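Local coordinates for protein D-xylonate dehydratase (Caulobacter crescentus, PDB 5OYN) that dehydrates D-xylonate to 2-dehydro-3-deoxy-D-arabinonate in D-xylose degradation, and D-gluconate with similar efficiency, using a [2Fe-2S] cluster and magnesium, at residues P15-F18 with F24-P27; E38-Y43 with I90-P95; P47-S52 with G83-G88; P55-A60 with Q252-L257. All coordinates share one frame; numbering follows the deposited sequence.

Interaction 1. Residues P15-F18 with F24-P27; sequences PRRF and FDNP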
# COMPACT_ATOMS: atom_id res chain seq x y z
N PRO A 15 20.85 -19.80 -19.77
CA PRO A 15 21.32 -19.31 -18.47
C PRO A 15 22.57 -18.45 -18.59
O PRO A 15 23.29 -18.48 -19.58
CB PRO A 15 21.60 -20.60 -17.68
CG PRO A 15 20.75 -21.63 -18.32
CD PRO A 15 20.65 -21.26 -19.78
N ARG A 16 22.80 -17.65 -17.56
CA ARG A 16 23.90 -16.70 -17.53
C ARG A 16 24.28 -16.45 -16.07
O ARG A 16 23.45 -16.58 -15.17
CB ARG A 16 23.50 -15.39 -18.25
CG ARG A 16 24.53 -14.27 -18.17
CD ARG A 16 24.02 -12.96 -18.80
NE ARG A 16 23.62 -13.09 -20.21
CZ ARG A 16 24.47 -13.00 -21.24
NH1 ARG A 16 25.76 -12.78 -21.01
NH2 ARG A 16 24.03 -13.14 -22.49
N ARG A 17 25.55 -16.15 -15.84
CA ARG A 17 25.99 -15.79 -14.49
C ARG A 17 25.91 -14.28 -14.41
O ARG A 17 26.78 -13.55 -14.91
CB ARG A 17 27.40 -16.31 -14.20
CG ARG A 17 28.11 -15.53 -13.07
CD ARG A 17 29.18 -16.34 -12.37
NE ARG A 17 28.59 -17.27 -11.41
CZ ARG A 17 28.93 -17.33 -10.13
NH1 ARG A 17 29.86 -16.50 -9.66
NH2 ARG A 17 28.35 -18.20 -9.32
N PHE A 18 24.83 -13.79 -13.79
CA PHE A 18 24.62 -12.37 -13.62
C PHE A 18 25.53 -11.82 -12.52
O PHE A 18 25.98 -12.54 -11.64
CB PHE A 18 23.16 -12.11 -13.30
CG PHE A 18 22.21 -12.59 -14.36
CD1 PHE A 18 22.00 -11.84 -15.51
CD2 PHE A 18 21.51 -13.77 -14.20
CE1 PHE A 18 21.10 -12.27 -16.48
CE2 PHE A 18 20.61 -14.20 -15.16
CZ PHE A 18 20.42 -13.45 -16.31
N PHE A 24 25.58 -13.40 -4.22
CA PHE A 24 24.74 -14.45 -3.68
C PHE A 24 25.27 -15.86 -3.94
O PHE A 24 24.77 -16.81 -3.35
CB PHE A 24 23.32 -14.33 -4.26
CG PHE A 24 22.63 -13.03 -3.91
CD1 PHE A 24 22.93 -12.36 -2.73
CD2 PHE A 24 21.68 -12.49 -4.76
CE1 PHE A 24 22.30 -11.18 -2.41
CE2 PHE A 24 21.04 -11.29 -4.45
CZ PHE A 24 21.35 -10.64 -3.27
N ASP A 25 26.28 -16.00 -4.80
CA ASP A 25 26.91 -17.30 -5.04
C ASP A 25 28.39 -17.09 -5.36
O ASP A 25 28.91 -17.58 -6.37
CB ASP A 25 26.18 -18.06 -6.14
CG ASP A 25 26.73 -19.46 -6.34
OD1 ASP A 25 26.82 -20.22 -5.34
OD2 ASP A 25 27.08 -19.80 -7.49
N ASN A 26 29.08 -16.34 -4.51
CA ASN A 26 30.49 -16.02 -4.75
C ASN A 26 31.35 -17.26 -4.55
O ASN A 26 31.25 -17.92 -3.50
CB ASN A 26 30.96 -14.90 -3.83
CG ASN A 26 32.33 -14.39 -4.18
OD1 ASN A 26 33.29 -14.57 -3.43
ND2 ASN A 26 32.45 -13.76 -5.35
N PRO A 27 32.19 -17.62 -5.53
CA PRO A 27 33.01 -18.84 -5.41
C PRO A 27 34.02 -18.79 -4.27
O PRO A 27 34.08 -19.70 -3.44
CB PRO A 27 33.72 -18.93 -6.77
CG PRO A 27 33.64 -17.53 -7.35
CD PRO A 27 32.38 -16.93 -6.82
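Arg17 and Asp25 are joined by a salt bridge, with NH2 of the arginine 2.7 Å from OD2 of the aspartate. The same nitrogen also donates to the main chain: Arg17 NH2 lies 3.1 Å from Asp25 O, with an angle at the hydrogen of 158°. NH2 therefore serves both a carboxylate and a carbonyl of one residue. Both acceptors sit at the edge of the guanidinium and near its plane, whereas the carboxylate itself is turned by 67° against that plane. The pairing is thus single-pronged, through one nitrogen and one carboxylate oxygen, and not a coplanar two-bond (bidentate) pair. On the aspartate side, CG stands anti to the backbone N (chi1 -175°), which leaves the carboxylate close to the residue's own carbonyl and lets one donor reach both. NH1, the other terminal nitrogen, comes obliquely up to the proline ring, 3.8 Å from Pro27 CD.

Asp25 is the residue at which the chain leaves the short helix 21-24, and Arg17 precedes that helix, so the contact brings together the stretches before and after it, near the N-terminal end of the chain. Next to Arg17, Phe18 is buried, packing on Pro55 and meeting Tyr259 edge to face. After Asp25, the Asn26 backbone N bonds Thr33 OG1. All three touching residues lie exposed at the surface, where solvent would probably screen the charges, and the bond to the carbonyl would probably be less sensitive to the ionisation of the aspartate.

Interaction 2. Residues E38-Y43 with I90-P95; sequences ERFMNY and IPMEFP. With FES (Fe2/s2 (inorganic) cluster), chain H.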
# COMPACT_ATOMS: atom_id res chain seq x y z
N GLU A 38 21.76 -12.62 3.83
CA GLU A 38 21.09 -12.73 5.12
C GLU A 38 19.98 -11.69 5.27
O GLU A 38 18.82 -12.05 5.54
CB GLU A 38 22.14 -12.62 6.22
CG GLU A 38 21.59 -12.36 7.58
CD GLU A 38 21.88 -10.95 8.04
OE1 GLU A 38 22.81 -10.33 7.47
OE2 GLU A 38 21.20 -10.50 8.99
N ARG A 39 20.29 -10.41 5.07
CA ARG A 39 19.31 -9.38 5.38
C ARG A 39 18.26 -9.22 4.28
O ARG A 39 17.11 -8.88 4.58
CB ARG A 39 20.00 -8.05 5.63
CG ARG A 39 19.18 -7.12 6.51
CD ARG A 39 19.09 -7.68 7.91
NE ARG A 39 20.43 -7.97 8.41
CZ ARG A 39 21.10 -7.19 9.25
NH1 ARG A 39 20.56 -6.06 9.69
NH2 ARG A 39 22.32 -7.53 9.65
N PHE A 40 18.63 -9.46 3.02
CA PHE A 40 17.65 -9.42 1.94
C PHE A 40 16.49 -10.37 2.15
O PHE A 40 15.55 -10.37 1.35
CB PHE A 40 18.32 -9.76 0.61
CG PHE A 40 18.77 -8.57 -0.15
CD1 PHE A 40 17.94 -7.47 -0.26
CD2 PHE A 40 20.02 -8.53 -0.73
CE1 PHE A 40 18.34 -6.36 -0.95
CE2 PHE A 40 20.42 -7.42 -1.42
CZ PHE A 40 19.59 -6.33 -1.53
N MET A 41 16.53 -11.21 3.18
CA MET A 41 15.44 -12.14 3.45
C MET A 41 14.60 -11.70 4.64
O MET A 41 13.76 -12.47 5.11
CB MET A 41 15.98 -13.55 3.68
CG MET A 41 16.90 -14.05 2.56
SD MET A 41 17.36 -15.79 2.69
CE MET A 41 16.62 -16.23 4.28
N ASN A 42 14.80 -10.47 5.13
CA ASN A 42 14.22 -10.09 6.41
C ASN A 42 12.79 -9.60 6.29
O ASN A 42 12.16 -9.33 7.32
CB ASN A 42 15.14 -9.08 7.12
CG ASN A 42 14.77 -7.61 6.89
OD1 ASN A 42 14.00 -7.24 5.98
ND2 ASN A 42 15.34 -6.74 7.73
N TYR A 43 12.26 -9.47 5.07
CA TYR A 43 10.84 -9.23 4.88
C TYR A 43 10.18 -10.32 4.05
O TYR A 43 9.11 -10.10 3.49
CB TYR A 43 10.58 -7.87 4.24
CG TYR A 43 11.32 -7.56 2.95
CD1 TYR A 43 12.61 -7.03 2.99
CD2 TYR A 43 10.73 -7.77 1.71
CE1 TYR A 43 13.29 -6.73 1.82
CE2 TYR A 43 11.41 -7.47 0.54
CZ TYR A 43 12.68 -6.95 0.60
OH TYR A 43 13.36 -6.65 -0.54
N ILE A 90 13.52 -11.32 -10.46
CA ILE A 90 13.24 -10.98 -9.07
C ILE A 90 13.28 -9.46 -8.97
O ILE A 90 14.34 -8.86 -9.18
CB ILE A 90 14.25 -11.62 -8.10
CG1 ILE A 90 14.26 -13.14 -8.25
CG2 ILE A 90 13.97 -11.20 -6.67
CD1 ILE A 90 13.06 -13.83 -7.63
N PRO A 91 12.18 -8.78 -8.67
CA PRO A 91 12.22 -7.32 -8.63
C PRO A 91 12.77 -6.79 -7.31
O PRO A 91 12.69 -7.44 -6.26
CB PRO A 91 10.75 -6.92 -8.81
CG PRO A 91 9.96 -8.12 -8.38
CD PRO A 91 10.86 -9.32 -8.32
N MET A 92 13.36 -5.60 -7.39
CA MET A 92 13.92 -4.86 -6.26
C MET A 92 13.63 -3.39 -6.53
O MET A 92 14.30 -2.77 -7.37
CB MET A 92 15.43 -5.08 -6.11
CG MET A 92 15.82 -6.37 -5.49
SD MET A 92 15.71 -6.36 -3.71
CE MET A 92 16.37 -7.99 -3.33
N GLU A 93 12.64 -2.84 -5.84
CA GLU A 93 12.31 -1.44 -6.01
C GLU A 93 13.19 -0.63 -5.07
O GLU A 93 13.49 -1.07 -3.95
CB GLU A 93 10.83 -1.19 -5.73
CG GLU A 93 10.35 0.23 -5.97
CD GLU A 93 8.96 0.45 -5.37
OE1 GLU A 93 8.48 1.62 -5.39
OE2 GLU A 93 8.35 -0.54 -4.88
N PHE A 94 13.62 0.53 -5.52
CA PHE A 94 14.47 1.38 -4.71
C PHE A 94 14.33 2.80 -5.22
O PHE A 94 13.89 3.00 -6.36
CB PHE A 94 15.94 0.93 -4.77
CG PHE A 94 16.55 1.01 -6.14
CD1 PHE A 94 17.16 2.17 -6.59
CD2 PHE A 94 16.51 -0.09 -6.99
CE1 PHE A 94 17.71 2.24 -7.85
CE2 PHE A 94 17.06 -0.02 -8.26
CZ PHE A 94 17.66 1.14 -8.69
N PRO A 95 14.66 3.79 -4.41
CA PRO A 95 14.40 5.17 -4.81
C PRO A 95 15.63 5.89 -5.33
O PRO A 95 16.75 5.38 -5.24
CB PRO A 95 13.91 5.81 -3.50
CG PRO A 95 14.69 5.08 -2.44
CD PRO A 95 15.01 3.70 -2.98
FE1 FES H . 21.71 -2.45 7.97
FE2 FES H . 23.51 -3.93 10.03
S1 FES H . 23.11 -4.14 7.87
S2 FES H . 22.03 -2.30 10.15
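The torsions of Met92 carry its side chain toward Phe40: CG stands beside the backbone N (chi1 -78°) and the chain then bends at chi2 (-81°), bringing the terminal methyl over one face of the ring. The result is a Met-aromatic contact on strand 90-95, an outermost strand, within this chain, of the four-stranded parallel sheet. Met92 CE stands 3.8 Å from the Phe40 ring centroid, over the face but displaced toward the CD1-CE1 edge of the ring, a CH-pi approach, while SD lies obliquely at 4.6 Å from the same centroid. Tyr43 comes in from a second direction, its OH 4.0 Å from Met92 SD; that hydroxyl has its hydrogen bond elsewhere, with the carbonyl of Asp65 of the second subunit.

The packing therefore lies at a subunit boundary. The Phe40 ring meets Phe100 of the second subunit edge to face, and Leu50 of helix 47-51 also touches it. The preceding residue, Arg39, packs on Cys210 of the second subunit, a ligand of the [2Fe-2S] cluster, and is salt-bridged through NE to Glu38 OE2. One face of its guanidinium looks onto sulfur S1 of a cluster, with Arg39 NH1 3.7 Å from iron FE2.

Interaction 3. Residues P47-S52 with G83-G88; sequences PEELRS and GIRDAG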
# COMPACT_ATOMS: atom_id res chain seq x y z
N PRO A 47 15.23 -18.08 0.33
CA PRO A 47 16.57 -18.32 -0.23
C PRO A 47 16.53 -18.83 -1.66
O PRO A 47 17.40 -18.47 -2.47
CB PRO A 47 17.17 -19.35 0.73
CG PRO A 47 16.36 -19.23 1.97
CD PRO A 47 14.99 -18.88 1.54
N GLU A 48 15.52 -19.63 -2.00
CA GLU A 48 15.42 -20.15 -3.36
C GLU A 48 15.26 -19.03 -4.37
O GLU A 48 15.68 -19.17 -5.52
CB GLU A 48 14.27 -21.15 -3.46
CG GLU A 48 12.96 -20.56 -3.92
CD GLU A 48 11.88 -21.61 -4.09
OE1 GLU A 48 11.25 -21.66 -5.18
OE2 GLU A 48 11.67 -22.39 -3.13
N GLU A 49 14.68 -17.90 -3.97
CA GLU A 49 14.58 -16.76 -4.87
C GLU A 49 15.95 -16.18 -5.17
O GLU A 49 16.32 -16.01 -6.34
CB GLU A 49 13.67 -15.69 -4.27
CG GLU A 49 12.20 -15.97 -4.45
CD GLU A 49 11.37 -15.12 -3.52
OE1 GLU A 49 11.45 -15.34 -2.30
OE2 GLU A 49 10.65 -14.22 -4.02
N LEU A 50 16.71 -15.87 -4.13
CA LEU A 50 17.98 -15.18 -4.31
C LEU A 50 19.10 -16.10 -4.78
O LEU A 50 20.18 -15.59 -5.13
CB LEU A 50 18.39 -14.50 -3.00
CG LEU A 50 17.52 -13.32 -2.55
CD1 LEU A 50 17.65 -13.07 -1.05
CD2 LEU A 50 17.88 -12.07 -3.34
N ARG A 51 18.89 -17.41 -4.82
CA ARG A 51 19.96 -18.35 -5.12
C ARG A 51 19.67 -19.23 -6.34
O ARG A 51 20.43 -20.16 -6.61
CB ARG A 51 20.25 -19.23 -3.90
CG ARG A 51 20.74 -18.46 -2.68
CD ARG A 51 21.90 -19.18 -2.02
NE ARG A 51 21.46 -20.42 -1.37
CZ ARG A 51 22.29 -21.35 -0.91
NH1 ARG A 51 23.60 -21.19 -1.02
NH2 ARG A 51 21.80 -22.44 -0.33
N SER A 52 18.59 -18.96 -7.06
CA SER A 52 18.23 -19.76 -8.22
C SER A 52 18.81 -19.22 -9.52
O SER A 52 18.53 -19.78 -10.59
CB SER A 52 16.71 -19.85 -8.34
OG SER A 52 16.18 -18.56 -8.62
N GLY A 83 5.13 -8.08 -14.04
CA GLY A 83 5.77 -8.41 -15.30
C GLY A 83 7.08 -9.15 -15.09
O GLY A 83 7.29 -10.23 -15.66
N ILE A 84 7.96 -8.59 -14.26
CA ILE A 84 9.24 -9.22 -13.93
C ILE A 84 9.05 -10.64 -13.44
O ILE A 84 9.81 -11.55 -13.81
CB ILE A 84 9.97 -8.36 -12.89
CG1 ILE A 84 10.32 -6.99 -13.47
CG2 ILE A 84 11.17 -9.12 -12.33
CD1 ILE A 84 10.85 -6.02 -12.41
N ARG A 85 8.06 -10.88 -12.57
CA ARG A 85 7.94 -12.20 -11.97
C ARG A 85 7.35 -13.22 -12.94
O ARG A 85 7.77 -14.39 -12.93
CB ARG A 85 7.10 -12.13 -10.69
CG ARG A 85 7.98 -12.34 -9.48
CD ARG A 85 7.27 -12.11 -8.19
NE ARG A 85 8.16 -11.52 -7.20
CZ ARG A 85 9.10 -12.19 -6.54
NH1 ARG A 85 9.28 -13.48 -6.77
NH2 ARG A 85 9.87 -11.56 -5.65
N ASP A 86 6.37 -12.83 -13.75
CA ASP A 86 5.85 -13.76 -14.74
C ASP A 86 6.96 -14.21 -15.67
O ASP A 86 7.05 -15.38 -16.06
CB ASP A 86 4.71 -13.13 -15.55
CG ASP A 86 3.38 -13.21 -14.84
OD1 ASP A 86 3.37 -13.40 -13.59
OD2 ASP A 86 2.33 -13.10 -15.52
N ALA A 87 7.85 -13.29 -15.99
CA ALA A 87 8.87 -13.50 -17.00
C ALA A 87 10.14 -14.12 -16.42
O ALA A 87 11.03 -14.49 -17.19
CB ALA A 87 9.17 -12.17 -17.69
N GLY A 88 10.25 -14.22 -15.10
CA GLY A 88 11.30 -14.98 -14.47
C GLY A 88 12.42 -14.22 -13.79
O GLY A 88 13.48 -14.80 -13.58
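Glu49 OE2 sits in the fork of the Arg85 guanidinium, 3.2 Å from NH1 and 3.2 Å from NH2. The bond from NH1 uses the anti lone pair of the oxygen, the one turned away from OE1, and is bent, with 136° at the hydrogen; that from NH2 is weak. One carboxylate oxygen is thus shared between two donors at the edge of the arginine. The carboxylate and guanidinium planes stand 54° apart, and the two side chains meet at about a right angle. NH1 has a further and stronger partner in the same shell, a salt bridge to OD2 of Asp86 of the third subunit, and Asp86 of this chain reciprocally holds Arg85 of that subunit.

The other oxygen of the glutamate, OE1, accepts from the backbone N of Thr46, a bond from the N-cap backbone N to the side chain three residues on, as in one half of a capping box at the start of helix 47-51. Glu49 is consequently fixed by its own helix while it reaches for Arg85. The arginine belongs to helix 73-87, the connecting helix of a beta-alpha-beta crossover between the parallel neighbours 56-61 and 90-95. That helix ends in a Schellman motif at Gly88, whose positive phi (107°) accompanies weak bonds from Gly88 N to Ile84 O (3.0 Å) and to Arg85 O (3.3 Å). Farther out on the glutamate side, Glu49 OE1 is also salt-bridged to NH2 of Arg79 of the third subunit.

Interaction 4. Residues P55-A60 with Q252-L257; sequences PIIGIA and QRIVDL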
# COMPACT_ATOMS: atom_id res chain seq x y z
N PRO A 55 17.70 -13.16 -12.60
CA PRO A 55 18.31 -11.83 -12.48
C PRO A 55 17.55 -10.93 -11.52
O PRO A 55 16.31 -10.90 -11.48
CB PRO A 55 18.27 -11.29 -13.92
CG PRO A 55 17.10 -11.99 -14.54
CD PRO A 55 16.89 -13.30 -13.82
N ILE A 56 18.31 -10.19 -10.72
CA ILE A 56 17.76 -9.17 -9.85
C ILE A 56 17.46 -7.96 -10.73
O ILE A 56 18.37 -7.33 -11.26
CB ILE A 56 18.72 -8.79 -8.72
CG1 ILE A 56 19.21 -10.03 -7.97
CG2 ILE A 56 18.05 -7.82 -7.79
CD1 ILE A 56 18.12 -11.04 -7.62
N ILE A 57 16.17 -7.63 -10.87
CA ILE A 57 15.74 -6.48 -11.66
C ILE A 57 15.51 -5.30 -10.71
O ILE A 57 14.56 -5.31 -9.93
CB ILE A 57 14.48 -6.79 -12.47
CG1 ILE A 57 14.62 -8.13 -13.20
CG2 ILE A 57 14.22 -5.64 -13.45
CD1 ILE A 57 15.49 -8.05 -14.43
N GLY A 58 16.36 -4.29 -10.78
CA GLY A 58 16.07 -3.06 -10.07
C GLY A 58 14.92 -2.31 -10.72
O GLY A 58 14.69 -2.39 -11.93
N ILE A 59 14.16 -1.60 -9.89
CA ILE A 59 13.14 -0.65 -10.35
C ILE A 59 13.47 0.67 -9.68
O ILE A 59 13.38 0.79 -8.45
CB ILE A 59 11.70 -1.12 -10.01
CG1 ILE A 59 11.45 -2.52 -10.55
CG2 ILE A 59 10.66 -0.20 -10.63
CD1 ILE A 59 10.10 -3.08 -10.15
N ALA A 60 13.90 1.66 -10.46
CA ALA A 60 14.29 2.95 -9.89
C ALA A 60 13.04 3.81 -9.75
O ALA A 60 12.57 4.41 -10.72
CB ALA A 60 15.37 3.63 -10.71
N GLN A 252 7.92 -7.58 -18.05
CA GLN A 252 8.27 -8.75 -18.84
C GLN A 252 9.51 -8.51 -19.69
O GLN A 252 10.44 -9.33 -19.72
CB GLN A 252 7.09 -9.13 -19.73
CG GLN A 252 6.28 -10.24 -19.17
CD GLN A 252 5.04 -10.46 -19.97
OE1 GLN A 252 4.62 -9.59 -20.74
NE2 GLN A 252 4.44 -11.64 -19.83
N ARG A 253 9.54 -7.38 -20.40
CA ARG A 253 10.60 -7.17 -21.37
C ARG A 253 11.97 -7.01 -20.71
O ARG A 253 12.98 -7.34 -21.33
CB ARG A 253 10.28 -5.95 -22.23
CG ARG A 253 11.27 -5.71 -23.34
CD ARG A 253 11.44 -6.97 -24.17
NE ARG A 253 12.52 -6.83 -25.14
CZ ARG A 253 12.95 -7.79 -25.94
NH1 ARG A 253 12.39 -9.00 -25.89
NH2 ARG A 253 13.94 -7.56 -26.79
N ILE A 254 12.02 -6.50 -19.48
CA ILE A 254 13.33 -6.15 -18.94
C ILE A 254 14.10 -7.40 -18.56
O ILE A 254 15.33 -7.39 -18.55
CB ILE A 254 13.21 -5.18 -17.75
CG1 ILE A 254 14.57 -4.60 -17.35
CG2 ILE A 254 12.57 -5.86 -16.54
CD1 ILE A 254 15.48 -4.20 -18.48
N VAL A 255 13.41 -8.51 -18.26
CA VAL A 255 14.17 -9.72 -17.97
C VAL A 255 14.74 -10.29 -19.27
O VAL A 255 15.89 -10.76 -19.31
CB VAL A 255 13.33 -10.74 -17.19
CG1 VAL A 255 12.67 -10.10 -15.99
CG2 VAL A 255 12.31 -11.39 -18.06
N ASP A 256 13.97 -10.22 -20.36
CA ASP A 256 14.49 -10.56 -21.69
C ASP A 256 15.77 -9.79 -21.99
O ASP A 256 16.79 -10.37 -22.35
CB ASP A 256 13.43 -10.25 -22.75
CG ASP A 256 12.35 -11.30 -22.83
OD1 ASP A 256 12.60 -12.47 -22.45
OD2 ASP A 256 11.24 -10.95 -23.30
N LEU A 257 15.73 -8.46 -21.82
CA LEU A 257 16.92 -7.65 -22.03
C LEU A 257 18.06 -8.07 -21.11
O LEU A 257 19.23 -7.86 -21.45
CB LEU A 257 16.61 -6.17 -21.82
CG LEU A 257 15.64 -5.43 -22.73
CD1 LEU A 257 15.67 -3.97 -22.32
CD2 LEU A 257 16.05 -5.58 -24.18
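Helix 241-259 packs on one face of the four-stranded parallel sheet, and here Ile57, on the interior strand 56-61, meets Ile254 and Val255 of the helix. The isoleucine divides its branches between the two partners. Its CG2 methyl touches CG2 of Ile254 at 3.5 Å, the two side chains sliding past one another in opposite directions. The longer branch goes to the valine: Ile57 CD1 is 3.8 Å from Val255 CG1, and CG1 of Ile57 approaches the same valine methyl at 3.9 Å, with the two side chains crossing at about a right angle. This division follows from chi1 of Ile57 (-47°), which sets CG1 beside the backbone N and leaves CG2 anti to it. Only carbon atoms take part, and all three side chains are buried, consistent with a hydrophobic contact between strand and helix.

Arg253 and Asp256 have polar partners away from the strand. They pair weakly with each other, while Arg253 NE bonds the carbonyl of Val358 and Asp256 forms a salt bridge with Arg13. Around the apolar contact, Ile84 of helix 73-87 packs against Ile57, and Ala87 of that helix against Val255. Strand 130-135 also takes part, its Ala130 and Val132 touching both Ile57 and Ile254, so that the helix rests over two adjacent strands with helix 73-87 alongside.

From the N terminus, interaction 1 closes a short loop around helix 21-24 before any other contact opens. Interaction 2 then spans from the end of helix 30-39 to strand 90-95, and interaction 3, joining helices 47-51 and 73-87, lies wholly within that span. Interaction 4 begins inside both, on strand 56-61, and ends far along the chain on helix 241-259, so it crosses interactions 2 and 3. Strands 90-95 and 56-61 are neighbours in the parallel sheet, linking interactions 2 and 4 directly. Phe24 packs on Phe40, Leu50 and Ile56, and Phe18 on Pro55, which attaches the N-terminal region to the other three contacts and the sheet.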